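Local structure of beta-galactoside alpha-2,6-sialyltransferase (Photobacterium sp., 2Z4T) at residues F431-M435 with L451-P456; D442-A448 with K459-F465. The protein transfers sialic acid from a CMP-activated donor to galactoside acceptors such as lactose in an alpha-2,6 linkage, using a GT-B fold. All coordinates share one frame. Residue numbers count along the deposited sequence, not the author numbering.

Contact 1 (F431-M435 with L451-P456). With C5P (cytidine-5'-monophosphate), chain C.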
ATOM      1  N   PHE A 431      10.741  -6.590   0.306  1.00 38.94           N
ATOM      2  CA  PHE A 431      11.157  -7.971   0.275  1.00 39.08           C
ATOM      3  C   PHE A 431       9.957  -8.898   0.172  1.00 39.10           C
ATOM      4  O   PHE A 431      10.049 -10.013  -0.375  1.00 38.26           O
ATOM      5  CB  PHE A 431      12.008  -8.299   1.507  1.00 39.62           C
ATOM      6  CG  PHE A 431      12.638  -9.654   1.469  1.00 39.20           C
ATOM      7  CD1 PHE A 431      13.619  -9.955   0.536  1.00 43.61           C
ATOM      8  CD2 PHE A 431      12.260 -10.628   2.371  1.00 40.03           C
ATOM      9  CE1 PHE A 431      14.232 -11.236   0.502  1.00 43.26           C
ATOM     10  CE2 PHE A 431      12.853 -11.881   2.369  1.00 39.75           C
ATOM     11  CZ  PHE A 431      13.838 -12.196   1.434  1.00 41.33           C
ATOM     12  N   GLU A 432       8.817  -8.461   0.695  1.00 39.47           N
ATOM     13  CA  GLU A 432       7.695  -9.372   0.612  1.00 40.17           C
ATOM     14  C   GLU A 432       7.177  -9.615  -0.812  1.00 40.21           C
ATOM     15  O   GLU A 432       6.517 -10.625  -1.061  1.00 40.40           O
ATOM     16  CB  GLU A 432       6.628  -9.222   1.724  1.00 40.42           C
ATOM     17  CG  GLU A 432       6.343  -7.883   2.302  1.00 41.14           C
ATOM     18  CD  GLU A 432       7.409  -7.271   3.172  1.00 40.97           C
ATOM     19  OE1 GLU A 432       7.541  -7.576   4.365  1.00 40.14           O
ATOM     20  OE2 GLU A 432       8.059  -6.364   2.666  1.00 42.94           O
ATOM     21  N   VAL A 433       7.570  -8.780  -1.778  1.00 40.16           N
ATOM     22  CA  VAL A 433       7.218  -9.120  -3.138  1.00 39.78           C
ATOM     23  C   VAL A 433       7.974 -10.360  -3.605  1.00 40.40           C
ATOM     24  O   VAL A 433       7.442 -11.147  -4.411  1.00 40.55           O
ATOM     25  CB  VAL A 433       7.245  -7.933  -4.162  1.00 40.49           C
ATOM     26  CG1 VAL A 433       7.135  -6.576  -3.480  1.00 38.88           C
ATOM     27  CG2 VAL A 433       8.397  -8.007  -5.110  1.00 38.66           C
ATOM     28  N   LEU A 434       9.173 -10.586  -3.062  1.00 40.37           N
ATOM     29  CA  LEU A 434       9.875 -11.834  -3.374  1.00 40.69           C
ATOM     30  C   LEU A 434       9.143 -13.030  -2.784  1.00 40.23           C
ATOM     31  O   LEU A 434       9.126 -14.102  -3.381  1.00 40.23           O
ATOM     32  CB  LEU A 434      11.350 -11.845  -2.938  1.00 40.82           C
ATOM     33  CG  LEU A 434      12.386 -10.795  -3.358  1.00 41.94           C
ATOM     34  CD1 LEU A 434      13.622 -11.524  -3.749  1.00 42.09           C
ATOM     35  CD2 LEU A 434      11.965  -9.843  -4.483  1.00 42.66           C
ATOM     36  N   MET A 435       8.550 -12.852  -1.612  1.00 39.89           N
ATOM     37  CA  MET A 435       7.706 -13.893  -1.043  1.00 40.24           C
ATOM     38  C   MET A 435       6.496 -14.169  -1.933  1.00 39.86           C
ATOM     39  O   MET A 435       6.216 -15.321  -2.232  1.00 40.03           O
ATOM     40  CB  MET A 435       7.230 -13.526   0.358  1.00 39.65           C
ATOM     41  CG  MET A 435       6.461 -14.639   1.066  1.00 39.27           C
ATOM     42  SD  MET A 435       5.701 -14.019   2.595  1.00 42.22           S
ATOM     43  CE  MET A 435       4.528 -12.852   1.876  1.00 37.95           C
ATOM     44  N   LEU A 451      10.170  -7.175   7.942  1.00 36.88           N
ATOM     45  CA  LEU A 451      10.050  -8.221   6.940  1.00 36.83           C
ATOM     46  C   LEU A 451      10.001  -9.609   7.614  1.00 37.35           C
ATOM     47  O   LEU A 451       9.297 -10.508   7.141  1.00 37.83           O
ATOM     48  CB  LEU A 451      11.142  -8.085   5.859  1.00 36.51           C
ATOM     49  CG  LEU A 451      12.587  -8.470   6.216  1.00 36.43           C
ATOM     50  CD1 LEU A 451      12.806  -9.987   6.053  1.00 33.66           C
ATOM     51  CD2 LEU A 451      13.621  -7.661   5.404  1.00 35.33           C
ATOM     52  N   TYR A 452      10.701  -9.753   8.739  1.00 37.41           N
ATOM     53  CA  TYR A 452      10.671 -10.989   9.530  1.00 38.00           C
ATOM     54  C   TYR A 452       9.374 -11.232  10.299  1.00 38.52           C
ATOM     55  O   TYR A 452       9.196 -12.328  10.866  1.00 39.13           O
ATOM     56  CB  TYR A 452      11.888 -11.096  10.471  1.00 37.27           C
ATOM     57  CG  TYR A 452      13.171 -11.215   9.679  1.00 38.63           C
ATOM     58  CD1 TYR A 452      13.485 -12.398   8.985  1.00 37.05           C
ATOM     59  CD2 TYR A 452      14.047 -10.135   9.565  1.00 36.81           C
ATOM     60  CE1 TYR A 452      14.648 -12.502   8.245  1.00 37.78           C
ATOM     61  CE2 TYR A 452      15.213 -10.237   8.821  1.00 35.63           C
ATOM     62  CZ  TYR A 452      15.509 -11.415   8.156  1.00 37.51           C
ATOM     63  OH  TYR A 452      16.674 -11.507   7.400  1.00 37.32           O
ATOM     64  N   PHE A 453       8.483 -10.236  10.334  1.00 37.98           N
ATOM     65  CA  PHE A 453       7.174 -10.450  10.918  1.00 38.38           C
ATOM     66  C   PHE A 453       6.335 -11.347   9.995  1.00 39.49           C
ATOM     67  O   PHE A 453       5.338 -11.949  10.446  1.00 39.96           O
ATOM     68  CB  PHE A 453       6.435  -9.122  11.181  1.00 37.91           C
ATOM     69  CG  PHE A 453       6.976  -8.312  12.365  1.00 36.44           C
ATOM     70  CD1 PHE A 453       6.096  -7.721  13.273  1.00 34.61           C
ATOM     71  CD2 PHE A 453       8.351  -8.115  12.548  1.00 35.89           C
ATOM     72  CE1 PHE A 453       6.557  -6.959  14.357  1.00 33.59           C
ATOM     73  CE2 PHE A 453       8.840  -7.369  13.624  1.00 35.30           C
ATOM     74  CZ  PHE A 453       7.927  -6.785  14.541  1.00 35.84           C
ATOM     75  N   THR A 454       6.746 -11.456   8.727  1.00 39.77           N
ATOM     76  CA  THR A 454       5.929 -12.086   7.684  1.00 40.42           C
ATOM     77  C   THR A 454       6.571 -13.305   7.002  1.00 41.32           C
ATOM     78  O   THR A 454       5.895 -14.300   6.760  1.00 41.65           O
ATOM     79  CB  THR A 454       5.558 -11.052   6.613  1.00 40.26           C
ATOM     80  OG1 THR A 454       4.876  -9.953   7.233  1.00 40.16           O
ATOM     81  CG2 THR A 454       4.684 -11.653   5.530  1.00 39.31           C
ATOM     82  N   ILE A 455       7.857 -13.211   6.678  1.00 41.99           N
ATOM     83  CA  ILE A 455       8.607 -14.277   5.996  1.00 43.06           C
ATOM     84  C   ILE A 455       8.542 -15.576   6.800  1.00 43.81           C
ATOM     85  O   ILE A 455       8.775 -15.559   8.008  1.00 43.50           O
ATOM     86  CB  ILE A 455      10.110 -13.853   5.757  1.00 42.76           C
ATOM     87  CG1 ILE A 455      10.199 -12.651   4.797  1.00 44.79           C
ATOM     88  CG2 ILE A 455      10.956 -14.972   5.211  1.00 42.34           C
ATOM     89  CD1 ILE A 455       9.204 -12.634   3.591  1.00 44.19           C
ATOM     90  N   PRO A 456       8.225 -16.706   6.126  1.00 44.60           N
ATOM     91  CA  PRO A 456       8.161 -18.030   6.757  1.00 45.01           C
ATOM     92  C   PRO A 456       9.433 -18.409   7.519  1.00 45.36           C
ATOM     93  O   PRO A 456      10.547 -18.241   7.015  1.00 45.07           O
ATOM     94  CB  PRO A 456       7.954 -18.975   5.567  1.00 44.99           C
ATOM     95  CG  PRO A 456       7.275 -18.152   4.564  1.00 44.87           C
ATOM     96  CD  PRO A 456       7.889 -16.788   4.693  1.00 44.51           C
TER
HETATM   97  O3P C5P C1427      13.247  -2.882   8.302  1.00 24.03           O
HETATM   98  P   C5P C1427      11.893  -2.304   8.481  1.00 26.09           P
HETATM   99  O1P C5P C1427      12.012  -0.793   8.347  1.00 26.09           O
HETATM  100  O2P C5P C1427      11.164  -2.878   9.679  1.00 23.00           O
HETATM  101  O5' C5P C1427      11.046  -2.842   7.260  1.00 25.07           O
HETATM  102  C5' C5P C1427       9.808  -2.277   6.887  1.00 24.98           C
HETATM  103  C4' C5P C1427       9.553  -2.783   5.469  1.00 25.11           C
HETATM  104  O4' C5P C1427      10.593  -2.324   4.593  1.00 24.90           O
HETATM  105  C3' C5P C1427       9.614  -4.294   5.340  1.00 22.78           C
HETATM  106  O3' C5P C1427       8.358  -4.924   5.565  1.00 28.64           O
HETATM  107  C2' C5P C1427       9.983  -4.459   3.892  1.00 23.14           C
HETATM  108  O2' C5P C1427       8.869  -4.148   3.052  1.00 24.69           O
HETATM  109  C1' C5P C1427      10.930  -3.332   3.631  1.00 23.28           C
HETATM  110  N1  C5P C1427      12.310  -3.794   3.759  1.00 23.62           N
HETATM  111  C2  C5P C1427      12.912  -4.480   2.669  1.00 23.55           C
HETATM  112  N3  C5P C1427      14.199  -4.903   2.746  1.00 24.70           N
HETATM  113  C4  C5P C1427      14.932  -4.688   3.872  1.00 24.24           C
HETATM  114  C5  C5P C1427      14.362  -4.011   4.971  1.00 23.83           C
HETATM  115  C6  C5P C1427      13.033  -3.562   4.885  1.00 23.37           C
HETATM  116  O2  C5P C1427      12.275  -4.715   1.632  1.00 23.77           O
HETATM  117  N4  C5P C1427      16.219  -5.117   3.906  1.00 23.42           N
HETATM  118  O   HOH W   1       6.456  -7.947   6.733  1.00 23.11           O
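Start with Phe431 and Met435, one helical turn apart, both with chi1 in the t well and both with CA-to-CB directed at the loop 451-456. The Phe431 ring meets two aliphatic side chains: its edge is met by Ile455, CE2 to CG1 at 3.7 Å, while Leu451 CD1 lies 3.8 Å from its CD2. Ile455 leaves its backbone sideways, but its m,m rotamer swings the tip back, so that its CD1 comes 3.9 Å from Met435 CB. Met435 runs out extended (t,t) and turns only at chi3 (p), which sets its SD 4.1 Å from Pro456 CD and its CE 3.8 Å from Thr454 CG2. No direct hydrogen bond crosses the interface; the packing is apolar, joined by one water that donates to Glu432 OE1 (2.6 Å) and accepts from Thr454 OG1 (2.6 Å).

Glu432 has a chi1 of 33°, between wells, and its carboxylate reaches the ribose of CMP: OE1 accepts from O3' (3.0 Å), OE2 from O2' at a very short 2.4 Å. Beside it, the backbone N of Phe431 donates to the base oxygen O2 of CMP (2.8 Å). Leu451, with both chi angles p, places CD1 beside Phe431 CD2 and CD2 3.6 Å from base atom C4. Ser430, Ser449 and Ser450 add further hydrogen bonds to the nucleotide. Base and ribose are thus read by helix 431-436 and the loop after strand 443-447, as in the nucleotide-binding, C-terminal Rossmann-like domain of GT-B glycosyltransferases.

Contact 2 (D442-A448 with K459-F465)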
ATOM      1  N   ASP A 442      17.331 -19.841  -1.047  1.00 40.21           N
ATOM      2  CA  ASP A 442      17.432 -20.957  -0.101  1.00 41.00           C
ATOM      3  C   ASP A 442      17.664 -20.519   1.339  1.00 41.02           C
ATOM      4  O   ASP A 442      17.226 -21.196   2.262  1.00 41.45           O
ATOM      5  CB  ASP A 442      18.548 -21.914  -0.502  1.00 40.91           C
ATOM      6  CG  ASP A 442      18.403 -22.369  -1.910  1.00 42.46           C
ATOM      7  OD1 ASP A 442      17.435 -23.120  -2.175  1.00 43.91           O
ATOM      8  OD2 ASP A 442      19.225 -21.941  -2.751  1.00 42.72           O
ATOM      9  N   ALA A 443      18.371 -19.413   1.544  1.00 40.64           N
ATOM     10  CA  ALA A 443      18.606 -18.948   2.906  1.00 40.69           C
ATOM     11  C   ALA A 443      18.480 -17.452   2.984  1.00 40.21           C
ATOM     12  O   ALA A 443      18.957 -16.725   2.109  1.00 40.17           O
ATOM     13  CB  ALA A 443      19.983 -19.396   3.420  1.00 40.36           C
ATOM     14  N   VAL A 444      17.822 -16.998   4.034  1.00 40.12           N
ATOM     15  CA  VAL A 444      17.752 -15.573   4.330  1.00 40.12           C
ATOM     16  C   VAL A 444      18.140 -15.313   5.767  1.00 40.42           C
ATOM     17  O   VAL A 444      17.714 -16.025   6.676  1.00 40.71           O
ATOM     18  CB  VAL A 444      16.401 -14.889   3.886  1.00 40.34           C
ATOM     19  CG1 VAL A 444      15.291 -15.888   3.487  1.00 40.02           C
ATOM     20  CG2 VAL A 444      15.933 -13.795   4.837  1.00 38.97           C
ATOM     21  N   ALA A 445      19.019 -14.331   5.939  1.00 40.42           N
ATOM     22  CA  ALA A 445      19.433 -13.841   7.248  1.00 40.13           C
ATOM     23  C   ALA A 445      19.638 -12.330   7.157  1.00 40.17           C
ATOM     24  O   ALA A 445      19.717 -11.771   6.061  1.00 40.65           O
ATOM     25  CB  ALA A 445      20.685 -14.538   7.713  1.00 39.67           C
ATOM     26  N   GLY A 446      19.691 -11.657   8.295  1.00 39.79           N
ATOM     27  CA  GLY A 446      19.856 -10.228   8.276  1.00 39.59           C
ATOM     28  C   GLY A 446      19.456  -9.548   9.558  1.00 40.29           C
ATOM     29  O   GLY A 446      19.357 -10.174  10.630  1.00 40.40           O
ATOM     30  N   ILE A 447      19.231  -8.246   9.444  1.00 40.21           N
ATOM     31  CA  ILE A 447      18.958  -7.435  10.601  1.00 40.42           C
ATOM     32  C   ILE A 447      17.464  -7.426  10.897  1.00 40.59           C
ATOM     33  O   ILE A 447      16.631  -7.419   9.990  1.00 40.94           O
ATOM     34  CB  ILE A 447      19.505  -5.991  10.424  1.00 40.80           C
ATOM     35  CG1 ILE A 447      20.965  -6.002   9.909  1.00 39.85           C
ATOM     36  CG2 ILE A 447      19.310  -5.166  11.711  1.00 39.74           C
ATOM     37  CD1 ILE A 447      21.985  -6.754  10.781  1.00 37.53           C
ATOM     38  N   ALA A 448      17.142  -7.439  12.180  1.00 40.64           N
ATOM     39  CA  ALA A 448      15.765  -7.352  12.652  1.00 40.37           C
ATOM     40  C   ALA A 448      15.000  -6.301  11.861  1.00 40.20           C
ATOM     41  O   ALA A 448      15.456  -5.157  11.693  1.00 40.25           O
ATOM     42  CB  ALA A 448      15.758  -7.011  14.142  1.00 40.20           C
ATOM     43  N   LYS A 459      12.673 -20.329   6.096  1.00 48.50           N
ATOM     44  CA  LYS A 459      13.680 -19.668   5.272  1.00 48.43           C
ATOM     45  C   LYS A 459      14.767 -18.942   6.076  1.00 47.87           C
ATOM     46  O   LYS A 459      15.894 -18.794   5.597  1.00 48.29           O
ATOM     47  CB  LYS A 459      13.009 -18.692   4.316  1.00 48.61           C
ATOM     48  CG  LYS A 459      12.206 -19.362   3.247  1.00 49.18           C
ATOM     49  CD  LYS A 459      13.086 -20.211   2.341  1.00 49.95           C
ATOM     50  CE  LYS A 459      12.426 -20.302   0.978  1.00 51.03           C
ATOM     51  NZ  LYS A 459      13.013 -21.294   0.061  1.00 52.80           N
ATOM     52  N   ILE A 460      14.421 -18.516   7.291  1.00 46.73           N
ATOM     53  CA  ILE A 460      15.295 -17.718   8.154  1.00 45.53           C
ATOM     54  C   ILE A 460      16.435 -18.515   8.796  1.00 45.21           C
ATOM     55  O   ILE A 460      16.190 -19.445   9.554  1.00 44.81           O
ATOM     56  CB  ILE A 460      14.471 -17.079   9.283  1.00 45.57           C
ATOM     57  CG1 ILE A 460      13.197 -16.414   8.709  1.00 45.12           C
ATOM     58  CG2 ILE A 460      15.346 -16.125  10.110  1.00 44.70           C
ATOM     59  CD1 ILE A 460      12.253 -15.794   9.792  1.00 45.48           C
ATOM     60  N   LYS A 461      17.679 -18.135   8.509  1.00 44.85           N
ATOM     61  CA  LYS A 461      18.836 -18.741   9.169  1.00 44.36           C
ATOM     62  C   LYS A 461      19.201 -18.069  10.483  1.00 44.01           C
ATOM     63  O   LYS A 461      19.480 -18.756  11.449  1.00 44.37           O
ATOM     64  CB  LYS A 461      20.035 -18.798   8.236  1.00 45.07           C
ATOM     65  CG  LYS A 461      19.834 -19.750   7.054  1.00 46.80           C
ATOM     66  CD  LYS A 461      19.127 -21.049   7.483  1.00 49.38           C
ATOM     67  CE  LYS A 461      19.167 -22.126   6.392  1.00 51.22           C
ATOM     68  NZ  LYS A 461      18.178 -21.834   5.304  1.00 53.34           N
ATOM     69  N   PHE A 462      19.208 -16.739  10.526  1.00 43.09           N
ATOM     70  CA  PHE A 462      19.376 -16.022  11.784  1.00 42.00           C
ATOM     71  C   PHE A 462      18.988 -14.561  11.633  1.00 41.47           C
ATOM     72  O   PHE A 462      19.017 -14.011  10.532  1.00 41.11           O
ATOM     73  CB  PHE A 462      20.797 -16.169  12.365  1.00 41.94           C
ATOM     74  CG  PHE A 462      21.891 -15.568  11.515  1.00 41.46           C
ATOM     75  CD1 PHE A 462      22.194 -14.212  11.591  1.00 41.69           C
ATOM     76  CD2 PHE A 462      22.648 -16.366  10.668  1.00 42.04           C
ATOM     77  CE1 PHE A 462      23.219 -13.641  10.804  1.00 42.08           C
ATOM     78  CE2 PHE A 462      23.675 -15.815   9.874  1.00 41.73           C
ATOM     79  CZ  PHE A 462      23.956 -14.442   9.946  1.00 42.27           C
ATOM     80  N   ILE A 463      18.614 -13.949  12.748  1.00 40.17           N
ATOM     81  CA  ILE A 463      18.285 -12.544  12.778  1.00 39.66           C
ATOM     82  C   ILE A 463      19.233 -11.854  13.740  1.00 39.49           C
ATOM     83  O   ILE A 463      19.598 -12.404  14.766  1.00 39.78           O
ATOM     84  CB  ILE A 463      16.826 -12.328  13.216  1.00 39.78           C
ATOM     85  CG1 ILE A 463      15.860 -12.994  12.229  1.00 39.34           C
ATOM     86  CG2 ILE A 463      16.504 -10.848  13.334  1.00 39.56           C
ATOM     87  CD1 ILE A 463      14.408 -12.924  12.665  1.00 37.28           C
ATOM     88  N   VAL A 464      19.663 -10.648  13.420  1.00 39.37           N
ATOM     89  CA  VAL A 464      20.575  -9.967  14.319  1.00 38.69           C
ATOM     90  C   VAL A 464      19.996  -8.613  14.627  1.00 39.60           C
ATOM     91  O   VAL A 464      19.531  -7.915  13.726  1.00 39.87           O
ATOM     92  CB  VAL A 464      21.992  -9.841  13.721  1.00 38.20           C
ATOM     93  CG1 VAL A 464      22.886  -9.003  14.631  1.00 36.71           C
ATOM     94  CG2 VAL A 464      22.595 -11.219  13.496  1.00 35.54           C
ATOM     95  N   PHE A 465      20.013  -8.255  15.903  1.00 40.18           N
ATOM     96  CA  PHE A 465      19.541  -6.964  16.347  1.00 41.19           C
ATOM     97  C   PHE A 465      20.690  -5.983  16.478  1.00 42.95           C
ATOM     98  O   PHE A 465      21.839  -6.357  16.688  1.00 43.34           O
ATOM     99  CB  PHE A 465      18.822  -7.082  17.691  1.00 40.31           C
ATOM    100  CG  PHE A 465      17.544  -7.849  17.630  1.00 38.26           C
ATOM    101  CD1 PHE A 465      16.328  -7.183  17.626  1.00 36.26           C
ATOM    102  CD2 PHE A 465      17.551  -9.236  17.584  1.00 34.57           C
ATOM    103  CE1 PHE A 465      15.132  -7.900  17.568  1.00 35.49           C
ATOM    104  CE2 PHE A 465      16.354  -9.957  17.523  1.00 34.44           C
ATOM    105  CZ  PHE A 465      15.147  -9.290  17.507  1.00 35.50           C
TER
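Two parallel strands lie side by side here, their axes 4.7 Å apart and 10° from aligned. On 442-448 every second residue turns its amide to this partner: Val444 N donates to Lys459 O (3.1 Å), Gly446 N weakly to Phe462 O (3.3 Å) and Ala448 N to Val464 O (2.9 Å). In return, Val444 O accepts from Lys461 N and Gly446 O from Val464 N, both at 2.8 Å. Ala443, Ala445 and Ile447 hydrogen-bond through their backbones to strand 356-360 instead, so 443-447 has a neighbour on each edge, well inside the six-stranded parallel sheet of a Rossmann-like domain. The register slips by one residue: Val444 pairs with Ile460 but Gly446 with Ile463, and Lys461, with helical backbone angles, is the extra residue of a beta bulge. Some carbonyls also take a CA-H contact, as Val444 O does from Ile460 CA at 3.3 Å. At Gly446 a CB would jam against the Ala445 carbonyl oxygen. Ala445 CB sits over the Phe462 ring face, 3.8 Å from the centroid; Ala448 CB does the same at Phe465, also 3.8 Å. Among charged ends, Asp442 OD2 accepts from Asn356 N, and Lys459 NZ is hydrogen-bonded to Pro441 O.

The segments interleave along the chain: helix 431-436, strand 443-447, the loop with 451-456, then strand 460-465. The loop half of contact 1 is therefore part of the connection between the two strands of contact 2, and helix 431-436 directly precedes the first of them. The centres lie about 11 Å apart in one domain, and the contacts touch through Tyr452, whose OH comes 3.5 Å from Val444 CG2 and whose CE2 is 3.4 Å from Ile447 O; that OH is hydrogen-bonded to Thr360 of the adjacent strand 356-360. Contact 2 is framework within the parallel sheet, whereas contact 1 lines the CMP pocket, built from segments that lead into and out of strand 443-447.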